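Local coordinates for thermotoga maritima TmcAL (Thermotoga maritima, PDB 5Y0T), which is a member of the HIGH nucleotidyl transferase family, within the HUP clan, and carries bound adenosine-5'-rp-alpha-thio-triphosphate, at residues I50-A54 with I337-G341; K264-F269 with E280-H284. One frame throughout, in Å; residues are numbered along the deposited sequence.

Contact 1. Residues I50-A54 with I337-G341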
ATOM      1  N   ILE A  50     -13.459 -14.445 -10.674  1.00 19.37           N
ATOM      2  CA  ILE A  50     -12.711 -15.619 -10.181  1.00 20.06           C
ATOM      3  C   ILE A  50     -11.359 -15.609 -10.879  1.00 20.72           C
ATOM      4  O   ILE A  50     -11.204 -14.899 -11.871  1.00 18.65           O
ATOM      5  CB  ILE A  50     -13.415 -16.954 -10.448  1.00 18.35           C
ATOM      6  CG1 ILE A  50     -13.777 -17.089 -11.939  1.00 16.23           C
ATOM      7  CG2 ILE A  50     -14.671 -17.113  -9.582  1.00 18.40           C
ATOM      8  CD1 ILE A  50     -14.487 -18.431 -12.247  1.00 23.73           C
ATOM      9  N   ASP A  51     -10.378 -16.374 -10.396  1.00 20.56           N
ATOM     10  CA  ASP A  51      -9.014 -16.094 -10.855  1.00 18.87           C
ATOM     11  C   ASP A  51      -8.698 -16.744 -12.197  1.00 19.63           C
ATOM     12  O   ASP A  51      -9.526 -17.442 -12.780  1.00 16.04           O
ATOM     13  CB  ASP A  51      -7.969 -16.471  -9.775  1.00 22.06           C
ATOM     14  CG  ASP A  51      -7.764 -17.968  -9.591  1.00 23.38           C
ATOM     15  OD1 ASP A  51      -8.247 -18.802 -10.393  1.00 23.54           O
ATOM     16  OD2 ASP A  51      -7.072 -18.312  -8.605  1.00 27.54           O
ATOM     17  N   LYS A  52      -7.495 -16.484 -12.698  1.00 16.06           N
ATOM     18  CA  LYS A  52      -7.156 -16.858 -14.068  1.00 17.17           C
ATOM     19  C   LYS A  52      -7.002 -18.367 -14.219  1.00 18.28           C
ATOM     20  O   LYS A  52      -7.203 -18.912 -15.308  1.00 20.85           O
ATOM     21  CB  LYS A  52      -5.864 -16.143 -14.503  1.00 16.79           C
ATOM     22  CG  LYS A  52      -4.635 -16.599 -13.703  1.00 18.33           C
ATOM     23  CD  LYS A  52      -3.464 -15.630 -13.880  1.00 14.31           C
ATOM     24  CE  LYS A  52      -2.263 -16.087 -13.035  1.00 17.96           C
ATOM     25  NZ  LYS A  52      -1.094 -15.150 -13.191  1.00 18.23           N
ATOM     26  N   PHE A  53      -6.672 -19.056 -13.132  1.00 17.22           N
ATOM     27  CA  PHE A  53      -6.535 -20.516 -13.207  1.00 17.75           C
ATOM     28  C   PHE A  53      -7.906 -21.172 -13.400  1.00 22.95           C
ATOM     29  O   PHE A  53      -8.077 -22.104 -14.198  1.00 21.94           O
ATOM     30  CB  PHE A  53      -5.831 -21.037 -11.950  1.00 22.95           C
ATOM     31  CG  PHE A  53      -4.467 -20.416 -11.737  1.00 22.19           C
ATOM     32  CD1 PHE A  53      -3.429 -20.689 -12.606  1.00 27.72           C
ATOM     33  CD2 PHE A  53      -4.239 -19.559 -10.680  1.00 26.73           C
ATOM     34  CE1 PHE A  53      -2.177 -20.112 -12.415  1.00 25.02           C
ATOM     35  CE2 PHE A  53      -2.994 -18.980 -10.490  1.00 30.79           C
ATOM     36  CZ  PHE A  53      -1.971 -19.262 -11.357  1.00 24.05           C
ATOM     37  N   ALA A  54      -8.896 -20.665 -12.683  1.00 19.84           N
ATOM     38  CA  ALA A  54     -10.268 -21.124 -12.869  1.00 18.00           C
ATOM     39  C   ALA A  54     -10.794 -20.753 -14.260  1.00 19.53           C
ATOM     40  O   ALA A  54     -11.412 -21.571 -14.952  1.00 21.47           O
ATOM     41  CB  ALA A  54     -11.169 -20.542 -11.780  1.00 19.35           C
ATOM     42  N   ILE A 337       5.896 -15.873 -23.402  1.00 18.33           N
ATOM     43  CA  ILE A 337       4.581 -16.454 -23.553  1.00 18.56           C
ATOM     44  C   ILE A 337       4.289 -17.296 -22.317  1.00 19.06           C
ATOM     45  O   ILE A 337       4.935 -18.319 -22.104  1.00 19.76           O
ATOM     46  CB  ILE A 337       4.489 -17.330 -24.816  1.00 22.07           C
ATOM     47  CG1 ILE A 337       4.695 -16.466 -26.070  1.00 20.44           C
ATOM     48  CG2 ILE A 337       3.125 -18.008 -24.863  1.00 22.00           C
ATOM     49  CD1 ILE A 337       5.091 -17.265 -27.324  1.00 17.81           C
ATOM     50  N   ARG A 338       3.314 -16.875 -21.515  1.00 18.48           N
ATOM     51  CA  ARG A 338       2.962 -17.613 -20.296  1.00 17.29           C
ATOM     52  C   ARG A 338       1.831 -18.598 -20.602  1.00 19.76           C
ATOM     53  O   ARG A 338       0.773 -18.186 -21.038  1.00 16.61           O
ATOM     54  CB  ARG A 338       2.534 -16.651 -19.169  1.00 20.27           C
ATOM     55  CG  ARG A 338       1.906 -17.355 -17.936  1.00 19.58           C
ATOM     56  CD  ARG A 338       2.973 -17.920 -16.985  1.00 23.22           C
ATOM     57  NE  ARG A 338       2.364 -18.615 -15.840  1.00 20.33           N
ATOM     58  CZ  ARG A 338       1.951 -17.998 -14.736  1.00 25.02           C
ATOM     59  NH1 ARG A 338       2.106 -16.681 -14.614  1.00 19.52           N
ATOM     60  NH2 ARG A 338       1.412 -18.699 -13.743  1.00 20.87           N
ATOM     61  N   ILE A 339       2.053 -19.888 -20.358  1.00 17.67           N
ATOM     62  CA  ILE A 339       1.018 -20.899 -20.572  1.00 16.08           C
ATOM     63  C   ILE A 339       0.206 -21.054 -19.296  1.00 18.02           C
ATOM     64  O   ILE A 339       0.761 -21.441 -18.276  1.00 20.06           O
ATOM     65  CB  ILE A 339       1.605 -22.291 -20.920  1.00 22.54           C
ATOM     66  CG1 ILE A 339       2.599 -22.230 -22.089  1.00 23.04           C
ATOM     67  CG2 ILE A 339       0.479 -23.317 -21.143  1.00 19.49           C
ATOM     68  CD1 ILE A 339       2.076 -21.598 -23.326  1.00 25.52           C
ATOM     69  N   LEU A 340      -1.078 -20.694 -19.329  1.00 16.86           N
ATOM     70  CA  LEU A 340      -1.957 -20.930 -18.184  1.00 20.85           C
ATOM     71  C   LEU A 340      -2.627 -22.298 -18.212  1.00 21.55           C
ATOM     72  O   LEU A 340      -3.046 -22.801 -17.170  1.00 17.25           O
ATOM     73  CB  LEU A 340      -3.029 -19.843 -18.094  1.00 20.30           C
ATOM     74  CG  LEU A 340      -2.528 -18.438 -17.760  1.00 20.84           C
ATOM     75  CD1 LEU A 340      -3.709 -17.501 -17.801  1.00 17.20           C
ATOM     76  CD2 LEU A 340      -1.807 -18.374 -16.372  1.00 18.58           C
ATOM     77  N   GLY A 341      -2.746 -22.897 -19.397  1.00 18.68           N
ATOM     78  CA  GLY A 341      -3.355 -24.204 -19.496  1.00 16.54           C
ATOM     79  C   GLY A 341      -3.419 -24.727 -20.921  1.00 19.67           C
ATOM     80  O   GLY A 341      -3.318 -23.956 -21.888  1.00 16.46           O
TER

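Contact 2. Residues K264-F269 with E280-H284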
ATOM      1  N   LYS A 264       0.590   8.303  -0.446  1.00 28.07           N
ATOM      2  CA  LYS A 264       1.366   8.794  -1.581  1.00 26.14           C
ATOM      3  C   LYS A 264       1.141  10.262  -1.852  1.00 32.33           C
ATOM      4  O   LYS A 264       0.035  10.763  -1.665  1.00 27.42           O
ATOM      5  CB  LYS A 264       1.022   7.995  -2.849  1.00 23.42           C
ATOM      6  CG  LYS A 264       1.269   6.501  -2.723  1.00 28.61           C
ATOM      7  CD  LYS A 264       2.725   6.215  -2.430  1.00 34.43           C
ATOM      8  CE  LYS A 264       2.989   4.715  -2.387  1.00 46.97           C
ATOM      9  NZ  LYS A 264       4.443   4.425  -2.547  1.00 49.87           N
ATOM     10  N   ASN A 265       2.192  10.952  -2.291  1.00 35.17           N
ATOM     11  CA  ASN A 265       2.057  12.355  -2.671  1.00 35.43           C
ATOM     12  C   ASN A 265       1.985  12.492  -4.189  1.00 33.88           C
ATOM     13  O   ASN A 265       2.036  11.492  -4.915  1.00 31.96           O
ATOM     14  CB  ASN A 265       3.201  13.205  -2.097  1.00 35.51           C
ATOM     15  CG  ASN A 265       4.584  12.816  -2.637  1.00 52.76           C
ATOM     16  OD1 ASN A 265       4.724  12.026  -3.577  1.00 54.47           O
ATOM     17  ND2 ASN A 265       5.619  13.398  -2.039  1.00 62.39           N
ATOM     18  N   MET A 266       1.857  13.729  -4.665  1.00 31.96           N
ATOM     19  CA  MET A 266       1.653  13.963  -6.089  1.00 32.90           C
ATOM     20  C   MET A 266       2.858  13.519  -6.902  1.00 34.74           C
ATOM     21  O   MET A 266       2.703  13.034  -8.034  1.00 31.15           O
ATOM     22  CB  MET A 266       1.340  15.437  -6.356  1.00 35.96           C
ATOM     23  CG  MET A 266      -0.146  15.733  -6.344  1.00 33.21           C
ATOM     24  SD  MET A 266      -0.497  17.474  -6.668  1.00 63.81           S
ATOM     25  CE  MET A 266       0.052  17.618  -8.367  1.00 59.15           C
ATOM     26  N   ASP A 267       4.046  13.666  -6.309  1.00 33.26           N
ATOM     27  CA  ASP A 267       5.296  13.217  -6.925  1.00 39.42           C
ATOM     28  C   ASP A 267       5.223  11.748  -7.325  1.00 34.92           C
ATOM     29  O   ASP A 267       5.724  11.359  -8.378  1.00 35.91           O
ATOM     30  CB  ASP A 267       6.486  13.424  -5.981  1.00 47.09           C
ATOM     31  CG  ASP A 267       6.820  14.892  -5.777  1.00 67.27           C
ATOM     32  OD1 ASP A 267       6.313  15.732  -6.554  1.00 74.34           O
ATOM     33  OD2 ASP A 267       7.597  15.205  -4.847  1.00 70.72           O
ATOM     34  N   PHE A 268       4.599  10.936  -6.478  1.00 24.85           N
ATOM     35  CA  PHE A 268       4.446   9.528  -6.781  1.00 26.14           C
ATOM     36  C   PHE A 268       3.566   9.337  -8.011  1.00 27.85           C
ATOM     37  O   PHE A 268       3.957   8.637  -8.942  1.00 29.39           O
ATOM     38  CB  PHE A 268       3.873   8.771  -5.570  1.00 25.92           C
ATOM     39  CG  PHE A 268       3.419   7.389  -5.888  1.00 28.43           C
ATOM     40  CD1 PHE A 268       4.304   6.326  -5.821  1.00 27.20           C
ATOM     41  CD2 PHE A 268       2.107   7.143  -6.252  1.00 26.61           C
ATOM     42  CE1 PHE A 268       3.889   5.047  -6.114  1.00 30.78           C
ATOM     43  CE2 PHE A 268       1.697   5.860  -6.558  1.00 25.11           C
ATOM     44  CZ  PHE A 268       2.580   4.817  -6.488  1.00 28.41           C
ATOM     45  N   PHE A 269       2.377   9.935  -8.022  1.00 28.81           N
ATOM     46  CA  PHE A 269       1.439   9.706  -9.130  1.00 29.57           C
ATOM     47  C   PHE A 269       1.979  10.221 -10.469  1.00 31.50           C
ATOM     48  O   PHE A 269       1.689   9.646 -11.519  1.00 29.64           O
ATOM     49  CB  PHE A 269       0.070  10.340  -8.838  1.00 29.06           C
ATOM     50  CG  PHE A 269      -0.632   9.743  -7.641  1.00 29.53           C
ATOM     51  CD1 PHE A 269      -1.145   8.450  -7.685  1.00 27.96           C
ATOM     52  CD2 PHE A 269      -0.779  10.477  -6.472  1.00 31.44           C
ATOM     53  CE1 PHE A 269      -1.784   7.897  -6.590  1.00 28.18           C
ATOM     54  CE2 PHE A 269      -1.411   9.928  -5.363  1.00 29.47           C
ATOM     55  CZ  PHE A 269      -1.919   8.646  -5.417  1.00 26.94           C
ATOM     56  N   GLU A 280      -3.107  13.796 -11.185  1.00 31.69           N
ATOM     57  CA  GLU A 280      -2.285  13.555 -10.004  1.00 35.04           C
ATOM     58  C   GLU A 280      -2.915  14.263  -8.819  1.00 33.70           C
ATOM     59  O   GLU A 280      -3.105  13.660  -7.752  1.00 32.22           O
ATOM     60  CB  GLU A 280      -0.841  14.025 -10.204  1.00 34.86           C
ATOM     61  CG  GLU A 280      -0.095  13.317 -11.329  1.00 34.41           C
ATOM     62  CD  GLU A 280      -0.218  14.047 -12.662  1.00 42.92           C
ATOM     63  OE1 GLU A 280      -1.151  14.861 -12.814  1.00 40.97           O
ATOM     64  OE2 GLU A 280       0.620  13.813 -13.556  1.00 46.07           O
ATOM     65  N   LYS A 281      -3.269  15.530  -9.021  1.00 30.02           N
ATOM     66  CA  LYS A 281      -3.877  16.335  -7.960  1.00 33.28           C
ATOM     67  C   LYS A 281      -5.239  15.782  -7.569  1.00 33.88           C
ATOM     68  O   LYS A 281      -5.586  15.760  -6.394  1.00 33.26           O
ATOM     69  CB  LYS A 281      -4.008  17.810  -8.381  1.00 35.38           C
ATOM     70  CG  LYS A 281      -4.558  18.722  -7.286  1.00 38.25           C
ATOM     71  CD  LYS A 281      -4.516  20.197  -7.702  1.00 40.53           C
ATOM     72  CE  LYS A 281      -4.930  21.120  -6.557  1.00 45.96           C
ATOM     73  NZ  LYS A 281      -4.910  22.564  -6.975  1.00 52.70           N
ATOM     74  N   ARG A 282      -6.004  15.311  -8.549  1.00 32.01           N
ATOM     75  CA  ARG A 282      -7.321  14.753  -8.260  1.00 31.81           C
ATOM     76  C   ARG A 282      -7.205  13.471  -7.422  1.00 33.73           C
ATOM     77  O   ARG A 282      -7.964  13.279  -6.468  1.00 33.81           O
ATOM     78  CB  ARG A 282      -8.095  14.493  -9.565  1.00 26.25           C
ATOM     79  CG  ARG A 282      -8.402  15.791 -10.343  1.00 34.82           C
ATOM     80  CD  ARG A 282      -9.218  15.529 -11.599  1.00 44.75           C
ATOM     81  NE  ARG A 282     -10.605  15.223 -11.276  1.00 48.84           N
ATOM     82  CZ  ARG A 282     -11.566  16.135 -11.183  1.00 51.69           C
ATOM     83  NH1 ARG A 282     -11.289  17.418 -11.402  1.00 57.20           N
ATOM     84  NH2 ARG A 282     -12.803  15.763 -10.879  1.00 50.12           N
ATOM     85  N   PHE A 283      -6.263  12.600  -7.768  1.00 27.54           N
ATOM     86  CA  PHE A 283      -6.035  11.400  -6.957  1.00 28.82           C
ATOM     87  C   PHE A 283      -5.623  11.803  -5.540  1.00 31.81           C
ATOM     88  O   PHE A 283      -6.138  11.270  -4.567  1.00 29.85           O
ATOM     89  CB  PHE A 283      -4.958  10.488  -7.568  1.00 27.06           C
ATOM     90  CG  PHE A 283      -5.508   9.312  -8.336  1.00 24.65           C
ATOM     91  CD1 PHE A 283      -6.317   9.511  -9.444  1.00 28.78           C
ATOM     92  CD2 PHE A 283      -5.203   8.002  -7.959  1.00 22.99           C
ATOM     93  CE1 PHE A 283      -6.818   8.437 -10.170  1.00 25.47           C
ATOM     94  CE2 PHE A 283      -5.699   6.916  -8.680  1.00 27.00           C
ATOM     95  CZ  PHE A 283      -6.511   7.128  -9.780  1.00 24.25           C
ATOM     96  N   HIS A 284      -4.714  12.765  -5.439  1.00 32.51           N
ATOM     97  CA  HIS A 284      -4.172  13.171  -4.146  1.00 28.57           C
ATOM     98  C   HIS A 284      -5.242  13.764  -3.235  1.00 35.42           C
ATOM     99  O   HIS A 284      -5.354  13.388  -2.059  1.00 35.37           O
ATOM    100  CB  HIS A 284      -3.038  14.175  -4.346  1.00 28.55           C
ATOM    101  CG  HIS A 284      -2.299  14.510  -3.086  1.00 35.66           C
ATOM    102  ND1 HIS A 284      -2.603  15.613  -2.315  1.00 39.04           N
ATOM    103  CD2 HIS A 284      -1.275  13.883  -2.458  1.00 37.83           C
ATOM    104  CE1 HIS A 284      -1.793  15.655  -1.272  1.00 36.02           C
ATOM    105  NE2 HIS A 284      -0.975  14.618  -1.338  1.00 35.19           N
TER

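Contact 1. Residues I50-A54 with I337-G341
Lys52, in the first turn of helix 52-61, meets Leu340 and Arg338 of strand 337-343 and shows how a buried lysine can use its whole length. Lys52 CB lies 4.2 Å from Leu340 CD1. With CG set between the backbone N and the carbonyl carbon (chi1 66°), the chain starts over a face of the Phe53 ring, where Lys52 CG sits 4.1 Å above the ring centre. Beyond this the chain is extended and crosses Leu340 at about a right angle, Lys52 CD and CE each 4.1 Å from Leu340 CD2. Lys52 NZ ends 3.8 Å from Arg338 NH1, and the two cations are gathered by a shared anion: Lys52 NZ and Arg338 NH2 both salt-bridge Asp413. Glu69 forms another with the lysine, and Thr395 adds a hydrogen bond. Arg338 NH2 also reaches the edge of the Phe53 ring, 4.1 Å from CE1, while Leu340 CD2 lies over a guanidinium face, toward its rim. Asp51 N-caps the helix, OD1 accepting from Ala54 N (3.0 Å, 170°). Strand 337-343 runs antiparallel to strand 66-70, Leu340 and Gly341 forming a classic beta bulge opposite Val67, and helix 412-415 packs against Phe53.

Contact 2. Residues K264-F269 with E280-H284
Phe269 and Phe283 join the two arms of a helical hairpin, in which the short helix 266-270 folds back against helix 279-289. This is the tightly packed side, and it illustrates how one ring can be held between two neighbours. Phe283 CB stands over the centre of the Phe269 ring in a CH-pi contact, 4.0 Å from the centroid and only 5° off the ring normal. The edge of Phe283 is turned toward the face of Phe269 in an offset edge-to-face pair, planes at 60°, with Phe283 CD2 3.7 Å from Phe269 CE1. Phe268 CD2 lies against the opposite face of Phe269, toward its rim. Glu280 lays CG 3.9 Å against Phe269 CB. Phe275 meets both rings, and Phe261 and Phe296 extend the aromatic cluster around Phe283, which also packs on Ile310 and Leu313 of helix 307-318.

No hydrogen bond joins the two segments. The solvent side differs in its residues, the partly exposed Met266 and His284 and the exposed Lys281. Met266 SD lies 3.8 Å from Lys281 CA, while Met266 CG touches His284 CB at the same distance. Of its side chain, Lys281 offers Met266 CB, because CG anti to the backbone N (chi1 -176°) starts an extended chain that leads away. Lys264 O lies at the edge of the His284 ring, near its plane, 3.5 Å from His284 CD2; this oxygen accepts a hydrogen bond from Arg288. One residue on, Asn265 N-caps the helix, its OD1 taking Phe268 N at 3.1 Å.

How the contacts relate
The contacts share no helix or strand and do not touch: their centres lie about 33 Å apart and their nearest atoms about 21 Å. Contact 1 is fully buried, its centre about 13 Å from the centre of the chain, and brings residues far apart in sequence together where a helix start meets the central sheet. Contact 2, its centre about 26 Å from the centre of the chain, is local and only partly buried, pairing two neighbouring helices. The deep contact is built around charged ends whose carboxylate partners lie outside its two segments, whereas the peripheral one relies on aromatic packing, with Met266 and His284 toward the solvent side. Each has an N-capped helix on one side.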